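PDB 6Q78: GH26C from Muricauda sp. MAR_2010_75, which probably acts as a family 26 glycoside hydrolase, an endo-beta-1,4-mannanase that cleaves internal mannosidic linkages in mannan-type polysaccharides. Local coordinates for residues A[350-355]-A[394-399]; A[79-84]-A[365-370]. One frame throughout, in Å; residues are numbered along the deposited sequence.

Contact 1: A[350-355]-A[394-399]; sequences GFFTNN and MEFVSK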
ATOM      1  N   GLY A 350     -24.298  -0.727   7.980  1.00 21.21           N
ATOM      2  CA  GLY A 350     -23.385  -1.609   8.674  1.00 25.07           C
ATOM      3  C   GLY A 350     -22.163  -2.013   7.885  1.00 21.78           C
ATOM      4  O   GLY A 350     -21.512  -2.999   8.238  1.00 21.09           O
ATOM      5  N   PHE A 351     -21.820  -1.273   6.826  1.00 18.25           N
ATOM      6  CA  PHE A 351     -20.660  -1.640   6.015  1.00 18.68           C
ATOM      7  C   PHE A 351     -19.410  -1.891   6.857  1.00 17.21           C
ATOM      8  O   PHE A 351     -18.728  -2.909   6.700  1.00 17.49           O
ATOM      9  CB  PHE A 351     -20.331  -0.578   4.962  1.00 15.86           C
ATOM     10  CG  PHE A 351     -19.085  -0.902   4.222  1.00 13.10           C
ATOM     11  CD1 PHE A 351     -19.071  -1.965   3.323  1.00 18.58           C
ATOM     12  CD2 PHE A 351     -17.895  -0.233   4.484  1.00 13.66           C
ATOM     13  CE1 PHE A 351     -17.904  -2.332   2.671  1.00 19.57           C
ATOM     14  CE2 PHE A 351     -16.721  -0.591   3.828  1.00 14.62           C
ATOM     15  CZ  PHE A 351     -16.721  -1.658   2.916  1.00 15.07           C
ATOM     16  N   PHE A 352     -19.026  -0.927   7.689  1.00 15.99           N
ATOM     17  CA  PHE A 352     -17.729  -1.053   8.351  1.00 13.06           C
ATOM     18  C   PHE A 352     -17.764  -2.125   9.427  1.00 16.23           C
ATOM     19  O   PHE A 352     -16.831  -2.935   9.547  1.00 15.03           O
ATOM     20  CB  PHE A 352     -17.295   0.291   8.955  1.00 12.50           C
ATOM     21  CG  PHE A 352     -17.056   1.371   7.931  1.00 12.89           C
ATOM     22  CD1 PHE A 352     -15.918   1.337   7.118  1.00 11.16           C
ATOM     23  CD2 PHE A 352     -17.953   2.419   7.788  1.00 12.43           C
ATOM     24  CE1 PHE A 352     -15.689   2.328   6.157  1.00 11.63           C
ATOM     25  CE2 PHE A 352     -17.721   3.437   6.823  1.00 13.98           C
ATOM     26  CZ  PHE A 352     -16.580   3.379   6.010  1.00 13.13           C
ATOM     27  N   THR A 353     -18.816  -2.130  10.235  1.00 17.14           N
ATOM     28  CA  THR A 353     -18.847  -3.015  11.387  1.00 19.14           C
ATOM     29  C   THR A 353     -19.199  -4.443  10.995  1.00 17.22           C
ATOM     30  O   THR A 353     -18.609  -5.392  11.530  1.00 24.25           O
ATOM     31  CB  THR A 353     -19.837  -2.470  12.413  1.00 21.45           C
ATOM     32  OG1 THR A 353     -19.378  -1.175  12.852  1.00 24.64           O
ATOM     33  CG2 THR A 353     -19.943  -3.411  13.589  1.00 26.15           C
ATOM     34  N   ASN A 354     -20.145  -4.624  10.066  1.00 19.68           N
ATOM     35  CA  ASN A 354     -20.678  -5.951   9.766  1.00 17.75           C
ATOM     36  C   ASN A 354     -20.081  -6.580   8.516  1.00 24.15           C
ATOM     37  O   ASN A 354     -20.194  -7.806   8.335  1.00 22.04           O
ATOM     38  CB  ASN A 354     -22.188  -5.872   9.551  1.00 21.24           C
ATOM     39  CG  ASN A 354     -22.907  -5.339  10.773  1.00 28.69           C
ATOM     40  OD1 ASN A 354     -22.504  -5.610  11.905  1.00 37.15           O
ATOM     41  ND2 ASN A 354     -23.962  -4.563  10.553  1.00 32.79           N
ATOM     42  N   ASN A 355     -19.512  -5.776   7.624  1.00 16.50           N
ATOM     43  CA  ASN A 355     -18.993  -6.286   6.359  1.00 17.13           C
ATOM     44  C   ASN A 355     -17.470  -6.258   6.373  1.00 17.59           C
ATOM     45  O   ASN A 355     -16.825  -7.305   6.392  1.00 15.96           O
ATOM     46  CB  ASN A 355     -19.552  -5.507   5.165  1.00 14.61           C
ATOM     47  CG  ASN A 355     -21.044  -5.713   4.978  1.00 17.07           C
ATOM     48  OD1 ASN A 355     -21.735  -6.286   5.840  1.00 23.26           O
ATOM     49  ND2 ASN A 355     -21.557  -5.255   3.828  1.00 20.06           N
ATOM     50  N   MET A 394     -17.547   4.737  13.508  1.00 15.01           N
ATOM     51  CA  MET A 394     -17.118   4.875  14.890  1.00 15.15           C
ATOM     52  C   MET A 394     -17.149   3.556  15.616  1.00 16.11           C
ATOM     53  O   MET A 394     -16.280   3.251  16.384  1.00 17.77           O
ATOM     54  CB  MET A 394     -18.003   5.880  15.623  1.00 20.24           C
ATOM     55  CG  MET A 394     -17.812   7.299  15.158  1.00 22.87           C
ATOM     56  SD  MET A 394     -16.175   7.981  15.494  1.00 23.45           S
ATOM     57  CE  MET A 394     -15.713   7.263  17.048  1.00 30.61           C
ATOM     58  N   GLU A 395     -18.181   2.774  15.363  1.00 16.97           N
ATOM     59  CA  GLU A 395     -18.273   1.477  15.970  1.00 17.90           C
ATOM     60  C   GLU A 395     -17.124   0.588  15.508  1.00 17.49           C
ATOM     61  O   GLU A 395     -16.531  -0.097  16.299  1.00 20.23           O
ATOM     62  CB  GLU A 395     -19.636   0.824  15.704  1.00 21.28           C
ATOM     63  CG  GLU A 395     -19.777  -0.499  16.423  1.00 26.11           C
ATOM     64  CD  GLU A 395     -21.139  -1.130  16.284  1.00 37.04           C
ATOM     65  OE1 GLU A 395     -21.991  -0.591  15.568  1.00 28.79           O
ATOM     66  OE2 GLU A 395     -21.306  -2.179  16.887  1.00 33.41           O
ATOM     67  N   PHE A 396     -16.817   0.646  14.220  1.00 15.74           N
ATOM     68  CA  PHE A 396     -15.715  -0.126  13.662  1.00 16.39           C
ATOM     69  C   PHE A 396     -14.384   0.259  14.303  1.00 15.79           C
ATOM     70  O   PHE A 396     -13.643  -0.613  14.761  1.00 15.16           O
ATOM     71  CB  PHE A 396     -15.715   0.050  12.136  1.00 14.37           C
ATOM     72  CG  PHE A 396     -14.427  -0.327  11.439  1.00 12.23           C
ATOM     73  CD1 PHE A 396     -13.967  -1.636  11.438  1.00 18.13           C
ATOM     74  CD2 PHE A 396     -13.715   0.628  10.736  1.00 14.41           C
ATOM     75  CE1 PHE A 396     -12.793  -1.980  10.769  1.00 15.73           C
ATOM     76  CE2 PHE A 396     -12.538   0.301  10.055  1.00 16.60           C
ATOM     77  CZ  PHE A 396     -12.086  -1.019  10.064  1.00 14.67           C
ATOM     78  N   VAL A 397     -14.063   1.557  14.356  1.00 13.24           N
ATOM     79  CA  VAL A 397     -12.746   1.961  14.869  1.00 13.59           C
ATOM     80  C   VAL A 397     -12.635   1.788  16.376  1.00 19.33           C
ATOM     81  O   VAL A 397     -11.528   1.840  16.926  1.00 17.71           O
ATOM     82  CB  VAL A 397     -12.258   3.360  14.414  1.00 13.58           C
ATOM     83  CG1 VAL A 397     -12.225   3.446  12.896  1.00 16.12           C
ATOM     84  CG2 VAL A 397     -13.108   4.481  15.043  1.00 16.49           C
ATOM     85  N   SER A 398     -13.757   1.604  17.055  1.00 15.09           N
ATOM     86  CA  SER A 398     -13.745   1.310  18.479  1.00 18.07           C
ATOM     87  C   SER A 398     -13.487  -0.159  18.788  1.00 19.96           C
ATOM     88  O   SER A 398     -13.285  -0.489  19.960  1.00 20.10           O
ATOM     89  CB  SER A 398     -15.058   1.763  19.112  1.00 24.06           C
ATOM     90  OG  SER A 398     -15.256   3.138  18.828  1.00 30.91           O
ATOM     91  N   LYS A 399     -13.479  -1.038  17.784  1.00 15.59           N
ATOM     92  CA  LYS A 399     -13.200  -2.442  18.038  1.00 18.70           C
ATOM     93  C   LYS A 399     -11.771  -2.586  18.553  1.00 16.27           C
ATOM     94  O   LYS A 399     -10.869  -1.862  18.101  1.00 15.90           O
ATOM     95  CB  LYS A 399     -13.358  -3.275  16.762  1.00 18.90           C
ATOM     96  CG  LYS A 399     -14.789  -3.383  16.190  1.00 19.63           C
ATOM     97  CD  LYS A 399     -15.692  -4.272  17.046  1.00 27.83           C
ATOM     98  CE  LYS A 399     -17.029  -4.545  16.353  1.00 25.10           C
ATOM     99  NZ  LYS A 399     -17.826  -5.617  17.069  1.00 27.57           N
TER
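The hydroxyl OG1 of T353 is hydrogen-bonded to OD1 of D392 on helix 390-397 and lies 3.5 Å from CB of E395. The other carboxylate oxygen of D392 bonds to the backbone N of F352, so one acid receives the first turn of helix 351-361. A chi1 of -62° sets OG1 of T353 beside the backbone N and leaves the methyl CG2 anti to that N. This methyl rests 3.7 Å from CD of E395, whose extended chain crosses the threonine at about a right angle. K399 adds CE beside T353 CG2, at 4.2 Å. An alanine in place of T353 would probably leave D392 OD1 without its hydroxyl mate and open a gap where the methyl meets the glutamate chain. Apolar packing continues at the next pair, where CB of F352 lies 3.6 Å from CB of F396. Separately, the ring carbon CD1 of F396 approaches the backbone O of F352 to 3.7 Å. The F352 ring itself turns elsewhere, with CD2 of F351 over the rim of one face and F393 in an edge-to-face stack. The contact thus illustrates helix-to-helix docking through D392, the T353–E395 contact and the F352–F396 pair, with F396 continuing onto L356 and F357 of helix 351-361 and V402 of strand 402-403.

Contact 2: A[79-84]-A[365-370]; sequences NSFIVG and VKIGFT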
ATOM      1  N   ASN A  79      -3.163 -10.322  16.460  1.00 15.70           N
ATOM      2  CA  ASN A  79      -4.507 -10.068  16.948  1.00 13.43           C
ATOM      3  C   ASN A  79      -5.065  -8.686  16.640  1.00 21.02           C
ATOM      4  O   ASN A  79      -6.138  -8.359  17.159  1.00 22.13           O
ATOM      5  CB  ASN A  79      -4.564 -10.264  18.465  1.00 22.51           C
ATOM      6  CG  ASN A  79      -3.611  -9.365  19.197  1.00 20.21           C
ATOM      7  OD1 ASN A  79      -3.069  -8.415  18.639  1.00 30.32           O
ATOM      8  ND2 ASN A  79      -3.396  -9.664  20.480  1.00 31.98           N
ATOM      9  N   SER A  80      -4.389  -7.853  15.858  1.00 14.65           N
ATOM     10  CA  SER A  80      -4.842  -6.486  15.655  1.00 13.36           C
ATOM     11  C   SER A  80      -4.418  -6.070  14.254  1.00 10.66           C
ATOM     12  O   SER A  80      -3.711  -6.816  13.557  1.00 11.88           O
ATOM     13  CB  SER A  80      -4.161  -5.532  16.652  1.00 12.38           C
ATOM     14  OG  SER A  80      -4.525  -5.815  18.005  1.00 23.57           O
ATOM     15  N   PHE A  81      -4.832  -4.862  13.842  1.00  9.91           N
ATOM     16  CA  PHE A  81      -4.357  -4.320  12.574  1.00  9.42           C
ATOM     17  C   PHE A  81      -4.442  -2.789  12.560  1.00 10.25           C
ATOM     18  O   PHE A  81      -5.356  -2.187  13.141  1.00 10.71           O
ATOM     19  CB  PHE A  81      -5.109  -4.912  11.356  1.00 11.22           C
ATOM     20  CG  PHE A  81      -6.597  -4.790  11.449  1.00  9.90           C
ATOM     21  CD1 PHE A  81      -7.235  -3.639  11.001  1.00 11.01           C
ATOM     22  CD2 PHE A  81      -7.359  -5.818  11.961  1.00 11.38           C
ATOM     23  CE1 PHE A  81      -8.614  -3.502  11.117  1.00 11.63           C
ATOM     24  CE2 PHE A  81      -8.758  -5.710  12.060  1.00 12.45           C
ATOM     25  CZ  PHE A  81      -9.387  -4.550  11.629  1.00 15.13           C
ATOM     26  N   ILE A  82      -3.490  -2.176  11.873  1.00  9.06           N
ATOM     27  CA  ILE A  82      -3.512  -0.720  11.702  1.00  8.40           C
ATOM     28  C   ILE A  82      -4.468  -0.368  10.581  1.00  8.97           C
ATOM     29  O   ILE A  82      -4.518  -1.066   9.562  1.00  9.71           O
ATOM     30  CB  ILE A  82      -2.090  -0.225  11.405  1.00  7.95           C
ATOM     31  CG1 ILE A  82      -1.200  -0.478  12.628  1.00  9.73           C
ATOM     32  CG2 ILE A  82      -2.076   1.265  11.056  1.00 11.94           C
ATOM     33  CD1 ILE A  82       0.307  -0.239  12.356  1.00  9.96           C
ATOM     34  N   VAL A  83      -5.219   0.721  10.763  1.00  9.07           N
ATOM     35  CA  VAL A  83      -6.076   1.277   9.721  1.00  8.27           C
ATOM     36  C   VAL A  83      -5.490   2.595   9.249  1.00  7.47           C
ATOM     37  O   VAL A  83      -5.238   3.494  10.055  1.00  9.99           O
ATOM     38  CB  VAL A  83      -7.500   1.472  10.249  1.00  8.15           C
ATOM     39  CG1 VAL A  83      -8.351   2.295   9.285  1.00  8.66           C
ATOM     40  CG2 VAL A  83      -8.133   0.078  10.486  1.00 12.12           C
ATOM     41  N   GLY A  84      -5.320   2.717   7.934  1.00  7.26           N
ATOM     42  CA  GLY A  84      -4.865   3.976   7.376  1.00  8.43           C
ATOM     43  C   GLY A  84      -5.649   4.427   6.158  1.00  6.99           C
ATOM     44  O   GLY A  84      -6.676   3.839   5.794  1.00  7.42           O
ATOM     45  N   VAL A 365      -8.108 -14.608  10.473  1.00 15.62           N
ATOM     46  CA  VAL A 365      -7.256 -13.815   9.583  1.00 14.10           C
ATOM     47  C   VAL A 365      -6.278 -12.990  10.423  1.00 14.56           C
ATOM     48  O   VAL A 365      -6.641 -12.433  11.469  1.00 17.88           O
ATOM     49  CB  VAL A 365      -8.143 -12.921   8.689  1.00 16.25           C
ATOM     50  CG1 VAL A 365      -7.327 -11.830   7.958  1.00 13.18           C
ATOM     51  CG2 VAL A 365      -8.933 -13.764   7.659  1.00 16.23           C
ATOM     52  N   LYS A 366      -5.019 -12.932   9.980  1.00 13.74           N
ATOM     53  CA  LYS A 366      -3.966 -12.140  10.618  1.00 14.92           C
ATOM     54  C   LYS A 366      -3.378 -11.189   9.585  1.00 14.73           C
ATOM     55  O   LYS A 366      -2.699 -11.626   8.644  1.00 13.45           O
ATOM     56  CB  LYS A 366      -2.873 -13.039  11.191  1.00 14.08           C
ATOM     57  CG  LYS A 366      -3.336 -13.930  12.326  1.00 19.10           C
ATOM     58  CD  LYS A 366      -2.195 -14.818  12.812  1.00 23.32           C
ATOM     59  CE  LYS A 366      -2.692 -15.779  13.864  1.00 30.46           C
ATOM     60  NZ  LYS A 366      -1.632 -16.777  14.188  1.00 34.51           N
ATOM     61  N   ILE A 367      -3.611  -9.878   9.753  1.00 12.20           N
ATOM     62  CA  ILE A 367      -3.079  -8.877   8.830  1.00 10.32           C
ATOM     63  C   ILE A 367      -2.437  -7.765   9.643  1.00 10.36           C
ATOM     64  O   ILE A 367      -2.898  -7.443  10.737  1.00 12.05           O
ATOM     65  CB  ILE A 367      -4.165  -8.275   7.906  1.00 11.40           C
ATOM     66  CG1 ILE A 367      -5.363  -7.789   8.729  1.00 12.71           C
ATOM     67  CG2 ILE A 367      -4.589  -9.265   6.795  1.00 10.57           C
ATOM     68  CD1 ILE A 367      -6.193  -6.715   8.003  1.00 15.56           C
ATOM     69  N   GLY A 368      -1.386  -7.161   9.083  1.00 10.38           N
ATOM     70  CA  GLY A 368      -0.724  -6.076   9.792  1.00  8.55           C
ATOM     71  C   GLY A 368      -1.441  -4.761   9.618  1.00 10.26           C
ATOM     72  O   GLY A 368      -1.419  -3.914  10.522  1.00 11.45           O
ATOM     73  N   PHE A 369      -2.088  -4.559   8.474  1.00  9.02           N
ATOM     74  CA  PHE A 369      -2.718  -3.273   8.212  1.00  7.56           C
ATOM     75  C   PHE A 369      -3.722  -3.386   7.090  1.00  9.30           C
ATOM     76  O   PHE A 369      -3.678  -4.316   6.277  1.00  9.34           O
ATOM     77  CB  PHE A 369      -1.690  -2.167   7.915  1.00  9.95           C
ATOM     78  CG  PHE A 369      -0.943  -2.344   6.630  1.00  8.32           C
ATOM     79  CD1 PHE A 369       0.234  -3.036   6.601  1.00 11.15           C
ATOM     80  CD2 PHE A 369      -1.410  -1.775   5.459  1.00 10.13           C
ATOM     81  CE1 PHE A 369       0.965  -3.169   5.382  1.00 11.19           C
ATOM     82  CE2 PHE A 369      -0.675  -1.873   4.252  1.00  9.92           C
ATOM     83  CZ  PHE A 369       0.504  -2.568   4.234  1.00 11.08           C
ATOM     84  N   THR A 370      -4.656  -2.431   7.072  1.00  9.19           N
ATOM     85  CA  THR A 370      -5.489  -2.211   5.908  1.00  8.42           C
ATOM     86  C   THR A 370      -5.528  -0.724   5.623  1.00  7.59           C
ATOM     87  O   THR A 370      -5.286   0.093   6.508  1.00  9.27           O
ATOM     88  CB  THR A 370      -6.860  -2.849   6.056  1.00 10.19           C
ATOM     89  OG1 THR A 370      -7.543  -2.755   4.788  1.00 11.68           O
ATOM     90  CG2 THR A 370      -7.653  -2.138   7.116  1.00  9.89           C
TER
HETATM   91  O   HOH W   1      -4.821  -9.136  12.374  1.00 14.79           O
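I82 and V83 sit in parallel register with F369 and T370. This is a worked example of closure in the TIM barrel of family 26: strand 81-86, the first of the barrel, meets strand 369-372, its last. I82 N donates to G368 O at 3.0 Å, nearly straight at 173°. The O of I82 accepts from T370 N (2.8 Å), and G84 N then donates to T370 O at 3.0 Å. On the face that carries F81, V83 and T370, the side chains run side by side. F81 holds CG between the backbone N and carbonyl carbon, the crowded position (chi1 54°), and its side chain runs beside that of I367, whose CD1 comes 4.0 Å from F81 CG. Farther along, the T370 methyl CG2 lies 4.2 Å from F81 CD1 and 4.1 Å from V83 CG2, while its hydroxyl OG1 bonds to L333 O on the neighbouring strand 330-336. Helix 351-361 covers this face through L360, which touches F81, I367 and T370. The other face brings I82 CB and F369 CB together at 4.0 Å, and I82 packs on I403, L408 and M411. Ahead of the paired residues, S80 O and I367 O, two acceptors, are close neighbours, and a water bridges the loop residues leading into the strands, accepting from I367 N at 3.0 Å and lying within hydrogen-bonding distance of S80 O.

Overall arrangement
Both contacts are buried, but they stand at different levels of the fold. Contact 2 is the barrel seam, joined by backbone hydrogen bonds and lined by mostly apolar side chains; contact 1 lies farther out, its centre about 21 Å from the centre of the chain against about 13 Å for that of contact 2, and joins two helices mainly through side chains, with backbone atoms of F352 taking part and charged residues at its margin. Helix 351-361 serves both: its first turn docks on helix 390-397, and its later residue L360 covers the seam. After a short loop the chain enters strand 369-372. The two contacts meet where F396 CZ packs 4.1 Å from V83 CG2, linking the helix pair to the outer face of the first strand.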